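Local structure of ubiquitin-like-specific protease 2 (Saccharomyces cerevisiae, 5LNB) at residues 37-42 with 48-53; 219-224 with 259-264; 85-90 with 96-101; 181-186 with 192-197. The protein cleaves SUMO from modified proteins as a cysteine protease of the C48 family, this chain being the part that holds its Ulp1-type catalytic domain. All blocks are in the same frame, centred on the assembly; numbering follows the deposited sequence.

Contact 1 (37-42 with 48-53)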
# COMPACT_ATOMS: atom_id res chain seq x y z
N ASN A 37 -19.21 -0.28 -9.89
CA ASN A 37 -19.34 -1.70 -10.19
C ASN A 37 -18.18 -2.18 -11.05
O ASN A 37 -17.67 -3.29 -10.87
CB ASN A 37 -20.67 -2.00 -10.87
CG ASN A 37 -20.85 -3.48 -11.16
OD1 ASN A 37 -20.97 -4.29 -10.24
ND2 ASN A 37 -20.87 -3.84 -12.44
N GLN A 38 -17.74 -1.35 -12.00
CA GLN A 38 -16.60 -1.69 -12.83
C GLN A 38 -15.37 -2.00 -11.98
O GLN A 38 -14.55 -2.85 -12.36
CB GLN A 38 -16.31 -0.55 -13.81
CG GLN A 38 -15.76 -0.98 -15.16
CD GLN A 38 -16.73 -1.84 -15.98
OE1 GLN A 38 -16.31 -2.59 -16.87
NE2 GLN A 38 -18.03 -1.72 -15.69
N ASP A 39 -15.21 -1.34 -10.83
CA ASP A 39 -14.09 -1.63 -9.93
C ASP A 39 -14.38 -2.86 -9.08
O ASP A 39 -13.54 -3.75 -8.93
CB ASP A 39 -13.81 -0.43 -9.01
CG ASP A 39 -13.63 0.87 -9.78
OD1 ASP A 39 -12.93 0.85 -10.81
OD2 ASP A 39 -14.18 1.91 -9.35
N PHE A 40 -15.58 -2.91 -8.50
CA PHE A 40 -15.97 -3.99 -7.60
C PHE A 40 -15.89 -5.36 -8.27
O PHE A 40 -15.58 -6.36 -7.62
CB PHE A 40 -17.39 -3.69 -7.09
CG PHE A 40 -18.01 -4.78 -6.27
CD1 PHE A 40 -17.70 -4.92 -4.92
CD2 PHE A 40 -18.95 -5.63 -6.83
CE1 PHE A 40 -18.28 -5.92 -4.16
CE2 PHE A 40 -19.54 -6.62 -6.07
CZ PHE A 40 -19.21 -6.76 -4.73
N LYS A 41 -16.14 -5.43 -9.58
CA LYS A 41 -16.27 -6.73 -10.23
C LYS A 41 -14.93 -7.45 -10.37
O LYS A 41 -14.92 -8.66 -10.63
CB LYS A 41 -16.92 -6.58 -11.60
CG LYS A 41 -15.95 -6.15 -12.68
CD LYS A 41 -16.70 -5.75 -13.94
CE LYS A 41 -15.75 -5.34 -15.03
NZ LYS A 41 -16.49 -4.87 -16.24
N CYS A 42 -13.80 -6.75 -10.22
CA CYS A 42 -12.52 -7.43 -10.30
C CYS A 42 -12.28 -8.36 -9.12
O CYS A 42 -11.40 -9.22 -9.20
CB CYS A 42 -11.38 -6.42 -10.43
SG CYS A 42 -10.97 -5.54 -8.91
N TRP A 48 -7.54 -9.47 -12.33
CA TRP A 48 -6.57 -8.46 -11.94
C TRP A 48 -7.24 -7.40 -11.07
O TRP A 48 -8.34 -6.94 -11.38
CB TRP A 48 -5.94 -7.82 -13.18
CG TRP A 48 -4.98 -6.71 -12.83
CD1 TRP A 48 -3.76 -6.83 -12.23
CD2 TRP A 48 -5.18 -5.31 -13.06
NE1 TRP A 48 -3.18 -5.59 -12.08
CE2 TRP A 48 -4.04 -4.64 -12.57
CE3 TRP A 48 -6.21 -4.56 -13.63
CZ2 TRP A 48 -3.90 -3.26 -12.63
CZ3 TRP A 48 -6.07 -3.18 -13.69
CH2 TRP A 48 -4.93 -2.55 -13.20
N VAL A 49 -6.60 -7.05 -9.97
CA VAL A 49 -7.13 -6.05 -9.05
C VAL A 49 -6.76 -4.67 -9.57
O VAL A 49 -5.58 -4.34 -9.70
CB VAL A 49 -6.60 -6.27 -7.63
CG1 VAL A 49 -7.05 -5.16 -6.72
CG2 VAL A 49 -7.06 -7.62 -7.08
N ASN A 50 -7.77 -3.85 -9.87
CA ASN A 50 -7.48 -2.54 -10.47
C ASN A 50 -7.04 -1.52 -9.40
O ASN A 50 -7.10 -1.78 -8.19
CB ASN A 50 -8.69 -2.01 -11.24
CG ASN A 50 -9.93 -1.88 -10.38
OD1 ASN A 50 -9.94 -1.18 -9.37
ND2 ASN A 50 -10.99 -2.58 -10.78
N ASP A 51 -6.58 -0.36 -9.88
CA ASP A 51 -6.04 0.67 -8.99
C ASP A 51 -7.07 1.17 -7.99
O ASP A 51 -6.74 1.50 -6.85
CB ASP A 51 -5.52 1.85 -9.80
CG ASP A 51 -4.51 1.44 -10.84
OD1 ASP A 51 -3.52 0.76 -10.48
OD2 ASP A 51 -4.69 1.79 -12.03
N SER A 52 -8.34 1.27 -8.42
CA SER A 52 -9.38 1.80 -7.54
C SER A 52 -9.53 0.92 -6.31
O SER A 52 -9.57 1.42 -5.17
CB SER A 52 -10.70 1.89 -8.29
OG SER A 52 -10.58 2.75 -9.40
N ILE A 53 -9.64 -0.38 -6.52
CA ILE A 53 -9.82 -1.31 -5.40
C ILE A 53 -8.59 -1.28 -4.50
O ILE A 53 -8.70 -1.19 -3.28
CB ILE A 53 -10.10 -2.72 -5.93
CG1 ILE A 53 -11.46 -2.79 -6.64
CG2 ILE A 53 -10.02 -3.71 -4.79
CD1 ILE A 53 -12.63 -2.40 -5.76

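Contact 2 (219-224 with 259-264)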
# COMPACT_ATOMS: atom_id res chain seq x y z
N VAL A 219 -1.02 -7.76 -1.90
CA VAL A 219 -0.55 -6.44 -1.49
C VAL A 219 -1.47 -5.87 -0.41
O VAL A 219 -1.01 -5.41 0.64
CB VAL A 219 -0.45 -5.48 -2.69
CG1 VAL A 219 -0.39 -4.03 -2.19
CG2 VAL A 219 0.79 -5.79 -3.52
N ILE A 220 -2.78 -5.90 -0.66
CA ILE A 220 -3.75 -5.38 0.30
C ILE A 220 -3.57 -6.06 1.65
O ILE A 220 -3.50 -5.40 2.70
CB ILE A 220 -5.18 -5.56 -0.25
CG1 ILE A 220 -5.40 -4.64 -1.46
CG2 ILE A 220 -6.24 -5.33 0.86
CD1 ILE A 220 -6.68 -4.95 -2.25
N LEU A 221 -3.48 -7.40 1.66
CA LEU A 221 -3.45 -8.10 2.94
C LEU A 221 -2.09 -8.01 3.61
O LEU A 221 -2.02 -8.04 4.85
CB LEU A 221 -3.87 -9.55 2.76
CG LEU A 221 -5.41 -9.63 2.91
CD1 LEU A 221 -6.14 -9.50 1.58
CD2 LEU A 221 -5.84 -10.86 3.66
N ASN A 222 -1.01 -7.87 2.84
CA ASN A 222 0.31 -7.70 3.44
C ASN A 222 0.42 -6.33 4.11
O ASN A 222 0.91 -6.21 5.24
CB ASN A 222 1.40 -7.89 2.39
CG ASN A 222 1.53 -9.35 1.96
OD1 ASN A 222 1.14 -10.27 2.68
ND2 ASN A 222 2.08 -9.56 0.77
N ILE A 223 -0.06 -5.29 3.43
CA ILE A 223 -0.11 -3.96 4.04
C ILE A 223 -1.02 -3.97 5.25
O ILE A 223 -0.68 -3.44 6.31
CB ILE A 223 -0.55 -2.91 3.00
CG1 ILE A 223 0.57 -2.69 1.97
CG2 ILE A 223 -0.96 -1.62 3.69
CD1 ILE A 223 0.23 -1.79 0.81
N ARG A 224 -2.19 -4.60 5.13
CA ARG A 224 -3.09 -4.70 6.26
C ARG A 224 -2.41 -5.36 7.45
O ARG A 224 -2.51 -4.87 8.59
CB ARG A 224 -4.34 -5.49 5.87
CG ARG A 224 -5.27 -5.73 7.04
CD ARG A 224 -6.50 -6.53 6.64
NE ARG A 224 -7.39 -6.72 7.78
CZ ARG A 224 -8.45 -7.51 7.77
NH1 ARG A 224 -8.75 -8.22 6.69
NH2 ARG A 224 -9.21 -7.61 8.86
N ASN A 259 -3.28 -19.31 5.44
CA ASN A 259 -4.42 -20.21 5.27
C ASN A 259 -5.70 -19.46 4.90
O ASN A 259 -6.61 -20.08 4.34
CB ASN A 259 -4.64 -21.04 6.54
CG ASN A 259 -5.04 -20.18 7.74
OD1 ASN A 259 -4.57 -19.06 7.90
ND2 ASN A 259 -5.93 -20.71 8.57
N GLU A 260 -5.79 -18.17 5.20
CA GLU A 260 -6.94 -17.36 4.82
C GLU A 260 -6.81 -16.70 3.46
O GLU A 260 -7.79 -16.15 2.96
CB GLU A 260 -7.19 -16.28 5.87
CG GLU A 260 -7.44 -16.81 7.27
CD GLU A 260 -7.38 -15.73 8.33
OE1 GLU A 260 -7.28 -14.53 7.96
OE2 GLU A 260 -7.43 -16.06 9.54
N ARG A 261 -5.62 -16.73 2.84
CA ARG A 261 -5.42 -16.00 1.60
C ARG A 261 -6.34 -16.50 0.49
O ARG A 261 -6.76 -15.71 -0.36
CB ARG A 261 -3.95 -16.10 1.15
CG ARG A 261 -2.97 -15.36 2.06
CD ARG A 261 -3.13 -13.85 1.94
NE ARG A 261 -2.45 -13.13 3.02
CZ ARG A 261 -1.37 -12.36 2.86
NH1 ARG A 261 -0.82 -12.23 1.66
NH2 ARG A 261 -0.84 -11.74 3.91
N ASN A 262 -6.66 -17.79 0.50
CA ASN A 262 -7.53 -18.35 -0.54
C ASN A 262 -8.90 -17.69 -0.54
O ASN A 262 -9.53 -17.56 -1.60
CB ASN A 262 -7.65 -19.86 -0.34
CG ASN A 262 -8.52 -20.51 -1.39
OD1 ASN A 262 -8.57 -20.05 -2.54
ND2 ASN A 262 -9.21 -21.59 -1.01
N SER A 263 -9.37 -17.24 0.62
CA SER A 263 -10.68 -16.61 0.75
C SER A 263 -10.61 -15.09 0.81
O SER A 263 -11.64 -14.44 0.97
CB SER A 263 -11.39 -17.13 1.99
OG SER A 263 -11.44 -18.55 1.99
N ALA A 264 -9.41 -14.51 0.69
CA ALA A 264 -9.25 -13.08 0.91
C ALA A 264 -10.09 -12.27 -0.07
O ALA A 264 -10.72 -11.28 0.30
CB ALA A 264 -7.78 -12.69 0.80
O HOH W 1 -2.68 -10.71 6.01

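Contact 3 (85-90 with 96-101)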
# COMPACT_ATOMS: atom_id res chain seq x y z
N THR A 85 4.13 4.88 -10.91
CA THR A 85 3.98 4.95 -12.36
C THR A 85 4.38 6.32 -12.89
O THR A 85 5.03 6.43 -13.94
CB THR A 85 2.54 4.61 -12.73
OG1 THR A 85 2.25 3.28 -12.26
CG2 THR A 85 2.33 4.70 -14.24
N LYS A 86 3.98 7.39 -12.19
CA LYS A 86 4.40 8.72 -12.62
C LYS A 86 5.90 8.87 -12.48
O LYS A 86 6.57 9.38 -13.39
CB LYS A 86 3.66 9.78 -11.80
CG LYS A 86 3.89 11.22 -12.26
CD LYS A 86 3.23 11.49 -13.61
CE LYS A 86 3.30 12.96 -13.98
NZ LYS A 86 3.14 13.15 -15.44
N LEU A 87 6.46 8.38 -11.37
CA LEU A 87 7.89 8.48 -11.10
C LEU A 87 8.73 8.02 -12.29
O LEU A 87 9.66 8.71 -12.71
CB LEU A 87 8.23 7.67 -9.85
CG LEU A 87 9.68 7.68 -9.40
CD1 LEU A 87 10.14 9.11 -9.11
CD2 LEU A 87 9.84 6.80 -8.16
N ILE A 88 8.41 6.84 -12.84
CA ILE A 88 9.20 6.22 -13.90
C ILE A 88 8.65 6.53 -15.29
O ILE A 88 9.10 5.93 -16.27
CB ILE A 88 9.29 4.69 -13.71
CG1 ILE A 88 7.91 4.05 -13.92
CG2 ILE A 88 9.83 4.36 -12.33
CD1 ILE A 88 7.95 2.56 -14.25
N SER A 89 7.65 7.41 -15.40
CA SER A 89 7.04 7.66 -16.70
C SER A 89 8.06 8.19 -17.69
O SER A 89 7.99 7.88 -18.89
CB SER A 89 5.88 8.63 -16.57
OG SER A 89 6.34 9.93 -16.23
N ASN A 90 9.02 8.99 -17.22
CA ASN A 90 10.09 9.56 -18.03
C ASN A 90 11.39 9.39 -17.26
O ASN A 90 11.70 10.20 -16.36
CB ASN A 90 9.80 11.02 -18.34
CG ASN A 90 10.92 11.70 -19.10
OD1 ASN A 90 12.06 11.24 -19.10
ND2 ASN A 90 10.59 12.80 -19.76
N SER A 96 11.75 15.23 -11.47
CA SER A 96 10.91 16.18 -12.19
C SER A 96 9.52 15.63 -12.45
O SER A 96 8.55 16.40 -12.53
CB SER A 96 11.56 16.58 -13.51
OG SER A 96 12.73 17.32 -13.28
N ASN A 97 9.39 14.30 -12.61
CA ASN A 97 8.10 13.71 -12.95
C ASN A 97 7.09 13.90 -11.82
O ASN A 97 5.90 14.10 -12.08
CB ASN A 97 8.27 12.23 -13.27
CG ASN A 97 9.07 11.99 -14.54
OD1 ASN A 97 9.13 12.85 -15.41
ND2 ASN A 97 9.68 10.81 -14.65
N VAL A 98 7.55 13.83 -10.57
CA VAL A 98 6.66 13.84 -9.41
C VAL A 98 6.88 15.07 -8.52
O VAL A 98 6.38 15.10 -7.40
CB VAL A 98 6.79 12.55 -8.59
CG1 VAL A 98 6.28 11.36 -9.37
CG2 VAL A 98 8.24 12.33 -8.16
N LYS A 99 7.60 16.08 -9.00
CA LYS A 99 7.86 17.25 -8.15
C LYS A 99 6.56 17.92 -7.72
O LYS A 99 6.37 18.24 -6.54
CB LYS A 99 8.76 18.25 -8.87
CG LYS A 99 9.12 19.45 -8.00
CD LYS A 99 10.33 20.19 -8.51
CE LYS A 99 10.61 21.45 -7.68
NZ LYS A 99 10.79 21.14 -6.23
N LYS A 100 5.64 18.16 -8.66
CA LYS A 100 4.36 18.74 -8.27
C LYS A 100 3.58 17.78 -7.39
O LYS A 100 2.90 18.20 -6.45
CB LYS A 100 3.55 19.11 -9.52
CG LYS A 100 2.17 19.66 -9.20
CD LYS A 100 1.36 19.90 -10.47
CE LYS A 100 2.10 20.80 -11.45
NZ LYS A 100 1.16 21.40 -12.45
N TRP A 101 3.68 16.48 -7.68
CA TRP A 101 3.03 15.45 -6.88
C TRP A 101 3.36 15.58 -5.39
O TRP A 101 2.49 15.42 -4.54
CB TRP A 101 3.45 14.07 -7.38
CG TRP A 101 2.57 12.95 -6.93
CD1 TRP A 101 2.44 12.45 -5.66
CD2 TRP A 101 1.73 12.16 -7.77
NE1 TRP A 101 1.54 11.41 -5.66
CE2 TRP A 101 1.10 11.21 -6.94
CE3 TRP A 101 1.45 12.16 -9.14
CZ2 TRP A 101 0.19 10.27 -7.44
CZ3 TRP A 101 0.54 11.23 -9.63
CH2 TRP A 101 -0.07 10.30 -8.78

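Contact 4 (181-186 with 192-197)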
# COMPACT_ATOMS: atom_id res chain seq x y z
N PHE A 181 14.69 8.94 -6.14
CA PHE A 181 13.66 9.86 -5.66
C PHE A 181 13.99 10.37 -4.27
O PHE A 181 13.92 11.58 -4.00
CB PHE A 181 12.30 9.16 -5.65
CG PHE A 181 11.26 9.90 -4.88
CD1 PHE A 181 10.63 11.01 -5.43
CD2 PHE A 181 10.95 9.53 -3.58
CE1 PHE A 181 9.68 11.71 -4.71
CE2 PHE A 181 10.00 10.22 -2.85
CZ PHE A 181 9.36 11.33 -3.42
N LEU A 182 14.36 9.47 -3.36
CA LEU A 182 14.63 9.87 -1.98
C LEU A 182 15.82 10.81 -1.91
O LEU A 182 15.84 11.75 -1.10
CB LEU A 182 14.88 8.65 -1.10
CG LEU A 182 13.67 7.77 -0.89
CD1 LEU A 182 14.07 6.48 -0.16
CD2 LEU A 182 12.58 8.56 -0.12
N ILE A 183 16.83 10.57 -2.74
CA ILE A 183 18.02 11.41 -2.73
C ILE A 183 17.68 12.81 -3.20
O ILE A 183 18.07 13.81 -2.59
CB ILE A 183 19.12 10.77 -3.59
CG1 ILE A 183 19.63 9.49 -2.92
CG2 ILE A 183 20.27 11.75 -3.80
CD1 ILE A 183 20.66 8.74 -3.74
N SER A 184 16.92 12.91 -4.30
CA SER A 184 16.51 14.20 -4.82
C SER A 184 15.56 14.89 -3.85
O SER A 184 15.69 16.09 -3.58
CB SER A 184 15.85 14.04 -6.18
OG SER A 184 16.76 13.46 -7.10
N TYR A 185 14.59 14.14 -3.32
CA TYR A 185 13.67 14.69 -2.34
C TYR A 185 14.43 15.30 -1.16
O TYR A 185 14.15 16.43 -0.74
CB TYR A 185 12.72 13.60 -1.86
CG TYR A 185 11.58 14.11 -1.01
CD1 TYR A 185 11.73 14.25 0.37
CD2 TYR A 185 10.36 14.48 -1.59
CE1 TYR A 185 10.69 14.73 1.15
CE2 TYR A 185 9.31 14.95 -0.80
CZ TYR A 185 9.48 15.08 0.57
OH TYR A 185 8.47 15.55 1.37
N ALA A 186 15.39 14.55 -0.62
CA ALA A 186 16.17 15.04 0.51
C ALA A 186 16.86 16.36 0.19
O ALA A 186 16.88 17.29 1.02
CB ALA A 186 17.21 13.99 0.91
N ILE A 192 19.60 18.30 2.21
CA ILE A 192 20.40 17.22 2.76
C ILE A 192 21.02 16.44 1.61
O ILE A 192 20.34 16.09 0.64
CB ILE A 192 19.55 16.30 3.66
CG1 ILE A 192 19.43 16.88 5.07
CG2 ILE A 192 20.11 14.89 3.68
CD1 ILE A 192 18.45 16.10 5.95
N GLN A 193 22.32 16.18 1.71
CA GLN A 193 23.01 15.31 0.77
C GLN A 193 22.90 13.88 1.28
O GLN A 193 23.49 13.52 2.30
CB GLN A 193 24.47 15.75 0.60
CG GLN A 193 24.63 17.01 -0.23
CD GLN A 193 26.07 17.48 -0.30
OE1 GLN A 193 26.61 18.01 0.67
NE2 GLN A 193 26.71 17.26 -1.44
N LEU A 194 22.11 13.07 0.59
CA LEU A 194 21.81 11.72 1.03
C LEU A 194 22.56 10.73 0.15
O LEU A 194 22.43 10.77 -1.08
CB LEU A 194 20.30 11.45 0.97
CG LEU A 194 19.90 10.07 1.49
CD1 LEU A 194 20.35 9.93 2.94
CD2 LEU A 194 18.40 9.88 1.34
N ASP A 195 23.34 9.86 0.78
CA ASP A 195 24.15 8.90 0.04
C ASP A 195 23.32 7.68 -0.33
O ASP A 195 22.66 7.08 0.52
CB ASP A 195 25.36 8.49 0.87
CG ASP A 195 26.57 8.16 0.02
OD1 ASP A 195 26.37 7.93 -1.19
OD2 ASP A 195 27.70 8.14 0.55
N LYS A 196 23.35 7.31 -1.61
CA LYS A 196 22.61 6.14 -2.08
C LYS A 196 22.98 4.89 -1.28
O LYS A 196 22.12 4.03 -1.03
CB LYS A 196 22.88 5.93 -3.57
CG LYS A 196 21.93 4.95 -4.26
CD LYS A 196 22.02 5.16 -5.77
CE LYS A 196 21.18 4.16 -6.53
NZ LYS A 196 21.16 4.47 -8.00
N THR A 197 24.25 4.76 -0.87
CA THR A 197 24.62 3.56 -0.12
C THR A 197 24.00 3.53 1.27
O THR A 197 24.05 2.49 1.93
CB THR A 197 26.14 3.44 0.00
OG1 THR A 197 26.66 4.52 0.78
CG2 THR A 197 26.78 3.46 -1.37
O HOH W 2 20.26 14.34 -1.39

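Contact 1 (37-42 with 48-53)
Cys42 and Asp39 lie against Asn50, Ser52 and Ile53, where the short helix 37-40 meets the N-capped first turn of helix 51-67 in the Ulp-type protease fold. Cys42 SG, held between its own backbone N and carbonyl carbon (chi1 74°), packs on Ile53 CG1 at 3.6 Å. The same sulfur lies 3.5 Å from Asn50 ND2, while Cys42 CB rests on the Trp48 carbonyl, 3.2 Å from its O. Ile53 reaches over to the backbone of Asp39, its CG1 3.2 Å from Asp39 O. That carbonyl also accepts a weak bond from Asn50 ND2 (3.4 Å, 148° at the hydrogen). Asp39 sets its carboxylate beside Ser52, CG to CB 3.4 Å, and spends OD2 on the backbone N of Thr36. Behind this layer the Asn50 amide is fixed at its other end: OD1 takes the N-H of Ile53 at 3.0 Å and 166°, the capping bond that starts helix 51-67. The side chains of Phe40 and Ile53 both reach Leu272 of helix 264-285. Trp48 also meets Trp123 with rings nearly parallel and has an acetate close by, consistent with the tryptophan-lined tunnel that receives the SUMO diglycine tail in related proteases. Asn50 CA sits 3.6 Å above the plane of the Trp48 indole, displaced toward its rim.

Contact 2 (219-224 with 259-264)
Arg261 bends at chi2 (-70°), and a further turn at its end brings the guanidinium to Asn222, whose CG stands anti to its own carbonyl carbon (chi1 -71°), beside the backbone N. Both terminal nitrogens grip a single atom: Asn222 OD1 accepts from Arg261 NH2 at 2.8 Å and from Arg261 NH1 at 3.0 Å. The oxygen lies in the guanidinium plane, yet both donors come from the same face of the amide, because the two flat groups are turned 50° apart. Leu221 covers one face of the guanidinium, its CB 3.7 Å above the centre, and its CD1 meets Ala264 CB at 3.7 Å. A water extends the link, accepting from Arg261 NH2 and donating to Leu221 O, each at 3.0 Å. His218 ND1 takes a further bond from Arg261 NH1, so the rotation of the guanidinium is fixed from several directions. A leucine in place of Arg261 would probably leave the buried Asn222 OD1 without its two donors and the Leu221 carbonyl without its water-borne tie to helix 258-261. Helix 215-228, which in this family probably carries the catalytic cysteine at its start, is wedged here between helix 51-67, met by Ile220 and Ile223, and strands 122-129 and 159-164, while Arg261 brings in the turn leading to helix 264-285.

Contact 3 (85-90 with 96-101)
Asn97 reaches into the turn after helix 82-87 and spends both hydrogens of its amide there. One ND2-H goes to Leu87 O at 2.9 Å, almost straight at 170°; the other goes to Asn90 O at 2.7 Å. Both acceptors lie close to the amide plane of Asn97, but the nitrogen stands well above the plane of each backbone carbonyl, so neither bond uses a lone-pair direction. Lys86 O is satisfied within its own segment, by Ser89 N at 3.0 Å and by Ser89 OG at 2.9 Å, the hydroxyl lying in the carbonyl plane. Asn90 folds its side chain forward to Ala92, OD1 accepting from the backbone N in an Asx turn, while Asn90 CB lies 3.5 Å from Asn97 OD1. With an alanine here in place of Asn97, the carbonyls of Leu87 and Asn90 would probably lose the donor they share, and the turn its tie to helix 94-98. Beneath the polar layer Val98 CG2 packs on Leu87 CD1 at 3.9 Å, and Lys86, bent at chi2 (69°), runs its aliphatic chain past Val98 CG1. Lys86 CB also lies 4.1 Å from Trp101 CZ3. The whole is a short helix-loop-helix link, with an asparagine of the second helix donating to one carbonyl at the C-terminal end of the first and one in the turn that follows.

Contact 4 (181-186 with 192-197)
The chain turns back along helix 172-190 on its way to strand 199-203, and Ala186 and Ile183 of the helix receive Ile192, Leu194 and Lys196 of the returning loop. Ile192 N donates to Ala186 O at 3.1 Å, a straight bond (169°) although the nitrogen stands above the carbonyl plane. Ala186 CB nestles against the loop, 4.1 Å from Ile192 CG2 and 4.0 Å from Leu194 CB. One water joins three backbone groups, donating to Ile183 O at 2.6 Å and to Ile192 O at 2.7 Å and accepting from Leu194 N at 3.0 Å. This loop closes a beta-alpha-beta crossover: strands 159-164 and 199-203 run parallel side by side, with helix 172-190 between them in the chain, and Ile183 and Leu194 both touch Ile199 of the second strand. Extended at chi2 (176°), Ile183 carries CD1 across Lys196 at about a right angle, 3.6 Å from its CB, while its CG1 lies equally near Leu194 O. Beyond CG the Lys196 chain stays stretched, leading its ammonium away from Ile183 to salt bridges with Glu180 and Asp176 of the same helix.

Contacts 3 and 4 touch directly: Phe181 of helix 172-190 lies against the 85-90/96-101 pair, its CE1 3.8 Å from Val98 CG2, with the two centres about 16 Å apart. Contacts 1 and 2 are equally spaced, centre to centre, but their nearest atoms stay about 4 Å apart, and helix 51-67, which starts in contact 1, packs on helix 215-228 of contact 2. Both probably lie near the active site: Trp123 touches Trp48 of contact 1 and Val219 of contact 2, and helix 215-228 probably carries the catalytic cysteine at its start. Contact 4 lies on the opposite side of the chain's centre from contacts 1 and 2, about 35 and 33 Å away between centres.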